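Capsular polysaccharide biosynthesis protein (Burkholderia pseudomallei, PDB 4BQN) binds coenzyme A and probably acts as an acetyltransferase in capsular polysaccharide biosynthesis. Local coordinates at residues K267-E270 against P271-E275; L274-F277 against E278-R282; A54-I57 against P58-L62; A211-C214 against M215-L218. The protein carries 1 engineered substitution. All coordinates share one frame; numbering follows the deposited sequence. Where two conformers were deposited one is given.

Contact 1: residues K267-E270 against P271-E275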
# COMPACT_ATOMS: atom_id res chain seq x y z
N LYS A 267 -11.49 15.21 -7.74
CA LYS A 267 -10.78 16.49 -7.81
C LYS A 267 -9.99 16.55 -9.11
O LYS A 267 -9.21 15.64 -9.42
CB LYS A 267 -9.86 16.62 -6.60
CG LYS A 267 -9.24 18.00 -6.39
CD LYS A 267 -8.57 18.09 -5.02
CE LYS A 267 -9.57 18.02 -3.87
NZ LYS A 267 -8.95 18.19 -2.53
N ALA A 268 -10.21 17.60 -9.91
CA ALA A 268 -9.51 17.75 -11.19
C ALA A 268 -8.00 17.81 -10.96
O ALA A 268 -7.55 18.29 -9.90
CB ALA A 268 -10.02 18.98 -11.94
N TYR A 269 -7.21 17.32 -11.91
CA TYR A 269 -5.78 17.22 -11.65
C TYR A 269 -5.12 18.58 -11.44
O TYR A 269 -4.22 18.68 -10.61
CB TYR A 269 -5.03 16.37 -12.69
CG TYR A 269 -4.93 16.99 -14.06
CD1 TYR A 269 -3.91 17.89 -14.36
CD2 TYR A 269 -5.86 16.68 -15.04
CE1 TYR A 269 -3.83 18.47 -15.62
CE2 TYR A 269 -5.79 17.26 -16.30
CZ TYR A 269 -4.78 18.15 -16.57
OH TYR A 269 -4.73 18.69 -17.82
N GLU A 270 -5.57 19.63 -12.14
CA GLU A 270 -4.92 20.93 -11.98
C GLU A 270 -5.10 21.49 -10.56
O GLU A 270 -4.10 21.81 -9.90
CB GLU A 270 -5.38 21.94 -13.05
CG GLU A 270 -4.68 23.29 -12.95
CD GLU A 270 -5.08 24.24 -14.06
OE1 GLU A 270 -6.23 24.17 -14.54
OE2 GLU A 270 -4.24 25.08 -14.45
N PRO A 271 -6.36 21.61 -10.08
CA PRO A 271 -6.49 22.09 -8.71
C PRO A 271 -5.86 21.16 -7.68
O PRO A 271 -5.34 21.64 -6.68
CB PRO A 271 -8.01 22.17 -8.49
CG PRO A 271 -8.63 21.40 -9.60
CD PRO A 271 -7.68 21.51 -10.74
N TYR A 272 -5.89 19.85 -7.91
CA TYR A 272 -5.24 18.92 -7.00
C TYR A 272 -3.75 19.27 -6.84
O TYR A 272 -3.22 19.40 -5.72
CB TYR A 272 -5.41 17.46 -7.45
CG TYR A 272 -4.66 16.52 -6.53
CD1 TYR A 272 -5.25 16.04 -5.36
CD2 TYR A 272 -3.33 16.16 -6.80
CE1 TYR A 272 -4.55 15.21 -4.49
CE2 TYR A 272 -2.62 15.34 -5.94
CZ TYR A 272 -3.23 14.86 -4.79
OH TYR A 272 -2.51 14.06 -3.95
N LEU A 273 -3.07 19.42 -7.97
CA LEU A 273 -1.64 19.67 -7.94
C LEU A 273 -1.31 21.07 -7.43
O LEU A 273 -0.35 21.25 -6.68
CB LEU A 273 -1.02 19.41 -9.32
CG LEU A 273 -1.07 17.94 -9.78
CD1 LEU A 273 -0.68 17.85 -11.25
CD2 LEU A 273 -0.17 17.05 -8.92
N LEU A 274 -2.10 22.06 -7.81
CA LEU A 274 -1.93 23.40 -7.25
C LEU A 274 -2.09 23.39 -5.72
O LEU A 274 -1.32 24.05 -5.01
CB LEU A 274 -2.91 24.37 -7.89
CG LEU A 274 -2.67 24.70 -9.38
CD1 LEU A 274 -3.83 25.50 -9.95
CD2 LEU A 274 -1.35 25.41 -9.62
N GLU A 275 -3.06 22.64 -5.22
CA GLU A 275 -3.28 22.53 -3.77
C GLU A 275 -2.12 21.83 -3.06
O GLU A 275 -1.81 22.12 -1.91
CB GLU A 275 -4.61 21.83 -3.47
CG GLU A 275 -5.83 22.69 -3.79
CD GLU A 275 -7.16 22.00 -3.51
OE1 GLU A 275 -7.18 20.98 -2.79
OE2 GLU A 275 -8.20 22.49 -4.01
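Lys267 reaches past the first turn of helix 269-281 to Glu275 in the second, where its NZ and Glu275 OE1 form a long, weak salt bridge at 3.3 Å. On the way its aliphatic chain passes the Tyr272 ring at about a right angle, CD lying 3.9 Å from Tyr272 CD1 at the ring edge. The chain leaves with CG anti to the backbone N (chi1 -169°) and bends at chi3, which carries the ammonium group past the tyrosine to the carboxylate. Ala268 is the N-cap residue, and its carbonyl O accepts a hydrogen bond from Tyr272 N at 3.0 Å; Tyr269 O takes Leu273 N, and Glu270 O takes Leu274 N in a nearly straight bond of 172°. Pro271, which has no amide hydrogen to give, sits in the first turn and rests its CG against Ala268 CB at 3.6 Å. Glu270 and Leu274 run side by side, with CG in one conformer of Glu270 3.8 Å from Leu274 CD1. Further out, Tyr272 stacks on Tyr260 of strand 260-262, while Leu273 and Leu274 pack on Leu139 of helix 135-140. Lys267 NZ has a second anionic partner in Glu118. The ammonium group is thus shared between two carboxylates, an arrangement that would favour its charged state and links the last residue of strand 265-267 to the helix that follows.

Contact 2: residues L274-F277 against E278-R282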
# COMPACT_ATOMS: atom_id res chain seq x y z
N LEU A 274 -2.10 22.06 -7.81
CA LEU A 274 -1.93 23.40 -7.25
C LEU A 274 -2.09 23.39 -5.72
O LEU A 274 -1.32 24.05 -5.01
CB LEU A 274 -2.91 24.37 -7.89
CG LEU A 274 -2.67 24.70 -9.38
CD1 LEU A 274 -3.83 25.50 -9.95
CD2 LEU A 274 -1.35 25.41 -9.62
N GLU A 275 -3.06 22.64 -5.22
CA GLU A 275 -3.28 22.53 -3.77
C GLU A 275 -2.12 21.83 -3.06
O GLU A 275 -1.81 22.12 -1.91
CB GLU A 275 -4.61 21.83 -3.47
CG GLU A 275 -5.83 22.69 -3.79
CD GLU A 275 -7.16 22.00 -3.51
OE1 GLU A 275 -7.18 20.98 -2.79
OE2 GLU A 275 -8.20 22.49 -4.01
N GLN A 276 -1.47 20.90 -3.75
CA GLN A 276 -0.25 20.29 -3.20
C GLN A 276 0.83 21.34 -2.96
O GLN A 276 1.48 21.37 -1.91
CB GLN A 276 0.28 19.16 -4.11
CG GLN A 276 -0.61 17.93 -4.14
CD GLN A 276 -0.49 17.11 -2.87
OE1 GLN A 276 0.62 16.75 -2.46
NE2 GLN A 276 -1.62 16.83 -2.23
N PHE A 277 1.03 22.22 -3.95
CA PHE A 277 1.97 23.33 -3.76
C PHE A 277 1.59 24.16 -2.54
O PHE A 277 2.45 24.47 -1.70
CB PHE A 277 2.06 24.22 -5.00
CG PHE A 277 3.07 23.75 -6.01
CD1 PHE A 277 4.40 24.17 -5.94
CD2 PHE A 277 2.69 22.85 -7.02
CE1 PHE A 277 5.34 23.72 -6.86
CE2 PHE A 277 3.63 22.42 -7.95
CZ PHE A 277 4.95 22.84 -7.85
N GLU A 278 0.31 24.50 -2.42
CA GLU A 278 -0.16 25.33 -1.32
C GLU A 278 0.08 24.63 0.02
O GLU A 278 0.47 25.27 1.00
CB GLU A 278 -1.62 25.69 -1.54
CG GLU A 278 -1.78 26.63 -2.73
CD GLU A 278 -3.16 26.67 -3.35
OE1 GLU A 278 -4.09 26.00 -2.86
OE2 GLU A 278 -3.32 27.39 -4.36
N TRP A 279 -0.12 23.32 0.05
CA TRP A 279 0.07 22.54 1.26
C TRP A 279 1.54 22.56 1.69
O TRP A 279 1.85 22.88 2.84
CB TRP A 279 -0.44 21.11 1.06
CG TRP A 279 -0.48 20.32 2.33
CD1 TRP A 279 -1.52 20.26 3.22
CD2 TRP A 279 0.55 19.48 2.86
NE1 TRP A 279 -1.20 19.44 4.28
CE2 TRP A 279 0.06 18.94 4.08
CE3 TRP A 279 1.83 19.11 2.43
CZ2 TRP A 279 0.82 18.08 4.88
CZ3 TRP A 279 2.59 18.24 3.23
CH2 TRP A 279 2.08 17.75 4.44
N PHE A 280 2.46 22.28 0.76
CA PHE A 280 3.88 22.30 1.11
C PHE A 280 4.37 23.70 1.51
O PHE A 280 5.24 23.81 2.38
CB PHE A 280 4.74 21.77 -0.03
CG PHE A 280 4.68 20.27 -0.18
CD1 PHE A 280 5.24 19.43 0.79
CD2 PHE A 280 4.10 19.69 -1.31
CE1 PHE A 280 5.20 18.05 0.65
CE2 PHE A 280 4.07 18.32 -1.46
CZ PHE A 280 4.62 17.50 -0.49
N GLU A 281 3.82 24.74 0.87
CA GLU A 281 4.26 26.10 1.15
C GLU A 281 3.87 26.54 2.58
O GLU A 281 4.45 27.48 3.11
CB GLU A 281 3.81 27.06 0.04
CG GLU A 281 4.61 26.90 -1.26
CD GLU A 281 3.90 27.42 -2.53
OE1 GLU A 281 2.91 28.17 -2.40
OE2 GLU A 281 4.35 27.08 -3.66
N ARG A 282 2.93 25.82 3.21
CA ARG A 282 2.55 26.11 4.60
C ARG A 282 3.55 25.58 5.63
O ARG A 282 3.58 26.05 6.76
CB ARG A 282 1.14 25.59 4.91
CG ARG A 282 0.06 26.29 4.10
CD ARG A 282 -1.33 25.73 4.38
NE ARG A 282 -2.28 26.19 3.36
CZ ARG A 282 -2.94 25.39 2.52
NH1 ARG A 282 -2.81 24.07 2.57
NH2 ARG A 282 -3.77 25.92 1.63
O HOH W 1 -3.90 22.23 0.51
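Glu275 O and Trp279 N are joined by a 2.9 Å hydrogen bond, one of four successive i to i+4 bonds in the last turns of helix 269-281. Glu278 N binds Leu274 O, Phe280 N binds Gln276 O with a nearly straight N-H...O angle of 172°, and Glu281 N binds Phe277 O. In one conformer of Arg282 a water in the guanidinium plane donates to Glu275 O at 3.2 Å and accepts from Arg282 NH1 at 3.0 Å. Gln276 bends at chi2 (-75°), which swings its amide forward to the Phe280 ring, almost upright to it, with OE1 3.9 Å from Phe280 CE2 and bonded to Asp122 N. Glu278 OE1, in one conformer, lies 3.9 Å from Glu275 CG, the carboxylate planes 18° apart; Glu275 OE2 and Glu278 OE1, 5.5 Å apart, may repel mildly. Glu281 stretches back until its OE2 lies 3.7 Å from Phe277 CD1, at the ring edge. One face of the Phe280 ring meets Trp279 CE3, 3.8 Å above its plane and offset toward the rim. Outward, Phe277 meets Tyr138 edge-to-face and packs on Ile125, while Trp279 and Phe280 lie on Leu113 and Val121. The helix is thus mostly divided by side: aromatic rings and a bonded amide face the protein, bordered by Glu281; on the other, Lys267 weakly pairs with Glu275, and Arg282 may partly offset the charge of Glu278.

Contact 3: residues A54-I57 against P58-L62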
# COMPACT_ATOMS: atom_id res chain seq x y z
N ALA A 54 -4.45 -10.90 25.30
CA ALA A 54 -4.97 -11.70 26.40
C ALA A 54 -6.12 -12.63 25.99
O ALA A 54 -6.22 -13.75 26.50
CB ALA A 54 -5.43 -10.79 27.53
N GLU A 55 -6.98 -12.16 25.10
CA GLU A 55 -8.29 -12.80 24.89
C GLU A 55 -8.55 -13.27 23.46
O GLU A 55 -9.35 -14.17 23.24
CB GLU A 55 -9.42 -11.84 25.31
CG GLU A 55 -9.44 -11.50 26.80
CD GLU A 55 -10.53 -10.52 27.17
OE1 GLU A 55 -11.47 -10.31 26.36
OE2 GLU A 55 -10.47 -9.95 28.29
N THR A 56 -7.91 -12.64 22.49
CA THR A 56 -8.17 -12.99 21.10
C THR A 56 -7.17 -14.01 20.60
O THR A 56 -7.53 -15.12 20.23
CB THR A 56 -8.13 -11.74 20.19
OG1 THR A 56 -9.11 -10.80 20.63
CG2 THR A 56 -8.39 -12.11 18.73
N ILE A 57 -5.90 -13.61 20.58
CA ILE A 57 -4.85 -14.43 19.98
C ILE A 57 -4.71 -15.83 20.60
O ILE A 57 -4.58 -16.80 19.86
CB ILE A 57 -3.52 -13.65 19.90
CG1 ILE A 57 -3.69 -12.47 18.92
CG2 ILE A 57 -2.37 -14.55 19.45
CD1 ILE A 57 -2.58 -11.44 19.00
N PRO A 58 -4.79 -15.95 21.94
CA PRO A 58 -4.66 -17.30 22.51
C PRO A 58 -5.80 -18.26 22.13
O PRO A 58 -5.69 -19.47 22.37
CB PRO A 58 -4.66 -17.04 24.03
CG PRO A 58 -4.12 -15.65 24.15
CD PRO A 58 -4.74 -14.91 22.99
N LYS A 59 -6.88 -17.74 21.56
CA LYS A 59 -8.00 -18.56 21.11
C LYS A 59 -8.04 -18.82 19.60
O LYS A 59 -8.96 -19.49 19.10
CB LYS A 59 -9.34 -17.95 21.57
CG LYS A 59 -9.48 -17.77 23.08
CD LYS A 59 -10.80 -17.11 23.42
CE LYS A 59 -10.79 -16.54 24.83
NZ LYS A 59 -11.68 -15.35 24.94
N LEU A 60 -7.06 -18.31 18.85
CA LEU A 60 -7.09 -18.46 17.39
C LEU A 60 -6.52 -19.79 16.90
O LEU A 60 -5.51 -20.28 17.42
CB LEU A 60 -6.33 -17.32 16.72
CG LEU A 60 -6.87 -15.91 16.93
CD1 LEU A 60 -5.91 -14.94 16.26
CD2 LEU A 60 -8.29 -15.77 16.40
N ASP A 61 -7.18 -20.36 15.89
CA ASP A 61 -6.60 -21.43 15.10
C ASP A 61 -5.63 -20.88 14.06
O ASP A 61 -4.63 -21.54 13.73
CB ASP A 61 -7.70 -22.23 14.41
CG ASP A 61 -8.61 -22.91 15.40
OD1 ASP A 61 -8.18 -23.91 15.99
OD2 ASP A 61 -9.74 -22.42 15.59
N LEU A 62 -5.92 -19.68 13.55
CA LEU A 62 -5.13 -19.07 12.49
C LEU A 62 -4.94 -17.59 12.74
O LEU A 62 -5.91 -16.88 13.02
CB LEU A 62 -5.83 -19.28 11.14
CG LEU A 62 -5.28 -18.54 9.92
CD1 LEU A 62 -3.87 -18.99 9.57
CD2 LEU A 62 -6.22 -18.69 8.73
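Lys59 runs back, extended, along the end of helix 46-56, past the carbonyl of Glu55. This is the return connection of a beta-alpha-beta crossover, from strand 33-35 through helix 46-56 to strand 62-65, which passes over strand 6-11 lying between them in the parallel sheet. The helix carries a wider, pi-type turn at 54-56 and runs into a short 3-10 segment. CD, CE and NZ of Lys59 all lie close to Glu55 O, and NZ makes a weak hydrogen bond to it at 3.1 Å. The Glu55 carboxylate is no direct partner, since its OE1 stays 5.2 Å from Lys59 NZ, although the opposite charges should still attract. Two backbone bonds shape the turn. Lys59 N reaches Thr56 O at 3.0 Å, and Leu60 N reaches Ile57 O along a nearly straight N-H...O path (170°), yet from 60° above that carbonyl's plane. Pro58 lacks an amide hydrogen, and its ring packs against the preceding helical turn, CG 3.7 Å from Ala54 O. On the buried side Leu60 points back at the helix end. Its CG stands beside the backbone N (chi1 -63°), which sets CG over Thr56 O and brings CD1 alongside Ile57. Both Ile57 and Leu60 pack on Met86, while Thr56 turns its hydroxyl back to His52. Beyond the turn Asp61 and Leu62 join the sheet by backbone bonds to Lys7. Inside the turn, Leu60 CD1 lies 3.9 Å from Ile57 CA and 4.3 Å from Ile57 CG1.

Contact 4: residues A211-C214 against M215-L218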
# COMPACT_ATOMS: atom_id res chain seq x y z
N ALA A 211 -5.67 -12.88 -1.45
CA ALA A 211 -6.59 -13.76 -0.72
C ALA A 211 -6.51 -15.19 -1.27
O ALA A 211 -6.51 -16.16 -0.51
CB ALA A 211 -8.01 -13.23 -0.80
N ALA A 212 -6.44 -15.33 -2.59
CA ALA A 212 -6.26 -16.65 -3.20
C ALA A 212 -4.98 -17.33 -2.70
O ALA A 212 -5.00 -18.53 -2.38
CB ALA A 212 -6.27 -16.54 -4.72
N ARG A 213 -3.87 -16.59 -2.63
CA ARG A 213 -2.62 -17.18 -2.16
C ARG A 213 -2.72 -17.59 -0.69
O ARG A 213 -2.13 -18.59 -0.30
CB ARG A 213 -1.41 -16.28 -2.40
CG ARG A 213 -1.28 -15.69 -3.81
CD ARG A 213 -1.45 -16.70 -4.94
NE ARG A 213 -1.44 -16.02 -6.24
CZ ARG A 213 -0.36 -15.62 -6.89
NH1 ARG A 213 0.87 -15.83 -6.40
NH2 ARG A 213 -0.50 -15.00 -8.07
N CYS A 214 -3.47 -16.84 0.11
CA CYS A 214 -3.71 -17.25 1.47
C CYS A 214 -4.45 -18.59 1.50
O CYS A 214 -4.10 -19.48 2.27
CB CYS A 214 -4.54 -16.21 2.21
SG CYS A 214 -3.66 -14.68 2.55
N MET A 215 -5.48 -18.73 0.67
CA MET A 215 -6.24 -19.98 0.65
C MET A 215 -5.38 -21.15 0.20
O MET A 215 -5.51 -22.24 0.75
CB MET A 215 -7.49 -19.86 -0.21
CG MET A 215 -8.57 -18.98 0.42
SD MET A 215 -10.16 -18.99 -0.41
CE MET A 215 -10.59 -20.74 -0.25
N LEU A 216 -4.48 -20.93 -0.76
CA LEU A 216 -3.59 -22.01 -1.19
C LEU A 216 -2.68 -22.42 -0.05
O LEU A 216 -2.44 -23.61 0.15
CB LEU A 216 -2.76 -21.60 -2.41
CG LEU A 216 -3.58 -21.33 -3.67
CD1 LEU A 216 -2.74 -20.69 -4.76
CD2 LEU A 216 -4.22 -22.61 -4.20
N ALA A 217 -2.20 -21.44 0.72
CA ALA A 217 -1.31 -21.72 1.86
C ALA A 217 -2.02 -22.53 2.93
O ALA A 217 -1.39 -23.31 3.65
CB ALA A 217 -0.79 -20.41 2.45
N LEU A 218 -3.33 -22.34 3.04
CA LEU A 218 -4.16 -23.10 3.98
C LEU A 218 -4.55 -24.49 3.50
O LEU A 218 -5.14 -25.27 4.26
CB LEU A 218 -5.41 -22.29 4.32
CG LEU A 218 -5.14 -21.00 5.10
CD1 LEU A 218 -6.44 -20.21 5.19
CD2 LEU A 218 -4.60 -21.31 6.49
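Arg213 and Leu216 meet within the closing turns of helix 204-217, a local contact along one helix that packs against helices 15-24 and 27-32. Their side chains lie side by side and point the same way, with Arg213 CD 4.2 Å from Leu216 CD1, a loose apolar touch. Arg213 bends at chi2 (-48°), which turns its chain back along the helix, where NH2 forms a salt bridge with Glu209 one turn earlier; the methylene part is left alongside the leucine. Four i to i+4 backbone bonds hold these last two turns together. Met215 N gives its hydrogen to Ala211 O at 3.0 Å, Leu216 N to Ala212 O at 2.9 Å and Ala217 N to Arg213 O at 3.0 Å. The last, from Leu218 N to Cys214 O, is more bent, its N-H...O angle falling to 142°, and Leu218 N also makes a weak bond to Met215 O. The branched side chains cover carbonyl oxygens of the preceding turn: Leu216 CG lies 3.4 Å from Ala212 O, and Leu218 CG is equally near Cys214 O. Met215 leads its sulfur away from the helix, after CG has passed 3.6 Å from Ala211 O, and packs on Leu23 and Phe29; Ala211 also packs on Leu23, and Leu218 on Phe29. Aliphatic carbon thus probably limits water access to these already bonded carbonyls, while the arginine's charge is answered by a glutamate one turn back.

From the N terminus, contact 3 comes first, turning the chain from helix 46-56 into strand 62-65 of the parallel sheet. Contact 4 follows at the end of helix 204-217, and the two touch where Leu62 CD2 meets Leu218 CD2 at 3.8 Å, packing a sheet strand against the helix end. Contacts 1 and 2 come later, in series on helix 269-281, sharing Leu274 and Glu275: the first opens the helix after strand 265-267, the second covers its last turns. None encloses another, and each closes only a local turn. Contacts 1 and 2 lie across the chain's centre from contacts 3 and 4, about 40 to 46 Å away between centres.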